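Local coordinates for Sfrice_029225 (Spodoptera frugiperda, PDB 6I50), which is a tumour necrosis factor of the Eiger type that forms a homotrimer and probably acts as a cytokine by binding a TNF receptor, at residues A[2-7]-A[157-162]. Residues are numbered along the deposited sequence; the frame is centred on the assembly and turned at random.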
loop_
_atom_site.group_PDB
_atom_site.type_symbol
_atom_site.label_atom_id
_atom_site.label_comp_id
_atom_site.label_asym_id
_atom_site.label_seq_id
_atom_site.Cartn_x
_atom_site.Cartn_y
_atom_site.Cartn_z
ATOM N N PRO A 2 16.335 -14.898 -10.577
ATOM C CA PRO A 2 15.264 -14.451 -11.476
ATOM C C PRO A 2 14.306 -13.503 -10.773
ATOM O O PRO A 2 13.974 -13.678 -9.600
ATOM C CB PRO A 2 14.560 -15.755 -11.875
ATOM C CG PRO A 2 15.492 -16.856 -11.469
ATOM C CD PRO A 2 16.250 -16.337 -10.291
ATOM N N PHE A 3 13.852 -12.497 -11.516
ATOM C CA PHE A 3 12.893 -11.510 -11.022
ATOM C C PHE A 3 11.517 -11.967 -11.493
ATOM O O PHE A 3 11.058 -11.607 -12.577
ATOM C CB PHE A 3 13.248 -10.119 -11.537
ATOM C CG PHE A 3 12.388 -9.016 -10.981
ATOM C CD1 PHE A 3 12.104 -8.950 -9.627
ATOM C CD2 PHE A 3 11.905 -8.018 -11.811
ATOM C CE1 PHE A 3 11.335 -7.917 -9.114
ATOM C CE2 PHE A 3 11.132 -6.986 -11.310
ATOM C CZ PHE A 3 10.849 -6.933 -9.959
ATOM N N ILE A 4 10.864 -12.793 -10.678
ATOM C CA ILE A 4 9.561 -13.366 -11.026
ATOM C C ILE A 4 8.513 -12.348 -10.580
ATOM O O ILE A 4 8.016 -12.383 -9.455
ATOM C CB ILE A 4 9.363 -14.743 -10.398
ATOM C CG1 ILE A 4 10.490 -15.676 -10.862
ATOM C CG2 ILE A 4 7.997 -15.322 -10.763
ATOM C CD1 ILE A 4 10.358 -17.088 -10.371
ATOM N N ALA A 5 8.177 -11.423 -11.480
ATOM C CA ALA A 5 7.394 -10.254 -11.113
ATOM C C ALA A 5 6.765 -9.667 -12.366
ATOM O O ALA A 5 7.287 -9.831 -13.468
ATOM C CB ALA A 5 8.263 -9.201 -10.416
ATOM N N ALA A 6 5.652 -8.968 -12.179
ATOM C CA ALA A 6 4.951 -8.337 -13.288
ATOM C C ALA A 6 4.066 -7.222 -12.749
ATOM O O ALA A 6 3.577 -7.286 -11.618
ATOM C CB ALA A 6 4.114 -9.354 -14.078
ATOM N N HIS A 7 3.870 -6.197 -13.577
ATOM C CA HIS A 7 2.979 -5.090 -13.266
ATOM C C HIS A 7 2.072 -4.866 -14.466
ATOM O O HIS A 7 2.559 -4.748 -15.591
ATOM C CB HIS A 7 3.759 -3.810 -12.953
ATOM C CG HIS A 7 2.887 -2.641 -12.617
ATOM N ND1 HIS A 7 2.441 -2.388 -11.337
ATOM C CD2 HIS A 7 2.372 -1.658 -13.395
ATOM C CE1 HIS A 7 1.702 -1.292 -11.338
ATOM N NE2 HIS A 7 1.648 -0.828 -12.573
ATOM N N LEU A 157 2.557 -7.966 -8.934
ATOM C CA LEU A 157 2.991 -8.970 -7.981
ATOM C C LEU A 157 4.472 -9.237 -8.165
ATOM O O LEU A 157 5.000 -9.187 -9.281
ATOM C CB LEU A 157 2.219 -10.296 -8.092
ATOM C CG LEU A 157 1.360 -10.803 -9.257
ATOM C CD1 LEU A 157 1.888 -10.451 -10.634
ATOM C CD2 LEU A 157 1.215 -12.313 -9.120
ATOM N N VAL A 158 5.125 -9.540 -7.045
ATOM C CA VAL A 158 6.554 -9.800 -6.988
ATOM C C VAL A 158 6.749 -11.039 -6.132
ATOM O O VAL A 158 6.365 -11.048 -4.958
ATOM C CB VAL A 158 7.336 -8.612 -6.394
ATOM C CG1 VAL A 158 8.830 -8.928 -6.359
ATOM C CG2 VAL A 158 7.066 -7.319 -7.166
ATOM N N LYS A 159 7.363 -12.073 -6.697
ATOM C CA LYS A 159 7.665 -13.240 -5.880
ATOM C C LYS A 159 8.772 -12.906 -4.887
ATOM O O LYS A 159 9.827 -12.385 -5.265
ATOM C CB LYS A 159 8.068 -14.427 -6.746
ATOM C CG LYS A 159 8.202 -15.711 -5.942
ATOM C CD LYS A 159 8.656 -16.865 -6.805
ATOM C CE LYS A 159 9.003 -18.059 -5.940
ATOM N NZ LYS A 159 10.301 -18.650 -6.335
ATOM N N LEU A 160 8.523 -13.214 -3.613
ATOM C CA LEU A 160 9.447 -12.918 -2.525
ATOM C C LEU A 160 10.235 -14.128 -2.058
ATOM O O LEU A 160 11.389 -13.974 -1.639
ATOM C CB LEU A 160 8.690 -12.351 -1.321
ATOM C CG LEU A 160 7.847 -11.107 -1.574
ATOM C CD1 LEU A 160 7.173 -10.698 -0.268
ATOM C CD2 LEU A 160 8.712 -9.992 -2.117
ATOM N N ALA A 161 9.638 -15.317 -2.100
ATOM C CA ALA A 161 10.300 -16.507 -1.588
ATOM C C ALA A 161 9.638 -17.757 -2.142
ATOM O O ALA A 161 8.444 -17.759 -2.461
ATOM C CB ALA A 161 10.265 -16.553 -0.058
ATOM N N ASP A 162 10.423 -18.826 -2.230
ATOM C CA ASP A 162 9.860 -20.145 -2.474
ATOM C C ASP A 162 9.026 -20.582 -1.278
ATOM O O ASP A 162 9.251 -20.147 -0.146
ATOM C CB ASP A 162 10.966 -21.175 -2.718
ATOM C CG ASP A 162 11.729 -20.928 -4.001
ATOM O OD1 ASP A 162 11.139 -20.388 -4.957
ATOM O OD2 ASP A 162 12.926 -21.284 -4.052
HETATM O O HOH W 1 11.451 -12.932 -7.672
#
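Ile4 and Lys159 run alongside each other in the same direction, their CB atoms 3.9 Å apart. Further out, Ile4 CD1 meets Lys159 CD at 4.0 Å. With CG anti to the backbone N (chi1 -172°), the lysine starts out beside the isoleucine, and its extended chain bends only at the last torsion, where NZ comes up to Asp162 OD1, at a modelled separation too short to be taken literally. Tyr70 of strand 68-80 touches both aliphatic chains.

On the face that carries Ala5 and Val158, Ala5 CB sits 3.9 Å from Val158 CG2 and also lies over one face of the Phe3 ring, displaced toward its rim. The Phe3 side chain starts away from 157-162, but the far side of its ring returns, with CE1 3.9 Å from Val158 CG1 at an oblique approach. This face turns to the trimer interface of the TNF jelly roll: Phe3 packs on Ala161 and Val158 on Leu160 of a neighbouring subunit, while Trp45 of the same chain meets the Phe3 ring.

The backbones of strands 5-10 and 144-161, near the two ends of the chain, pair antiparallel in the sheet. Ala6 and Leu157 form a hydrogen-bonded pair, with N to O distances of 3.0 Å both from Ala6 N to Leu157 O and from Leu157 N to Ala6 O. Lys159 N donates to Ile4 O at 2.9 Å, a nearly straight bond (168° at the hydrogen). Where the N-terminal segment turns away at Ile4, the centre of an inverse gamma turn, one water accepts from Ile4 N and donates to Pro2 O and Lys159 O.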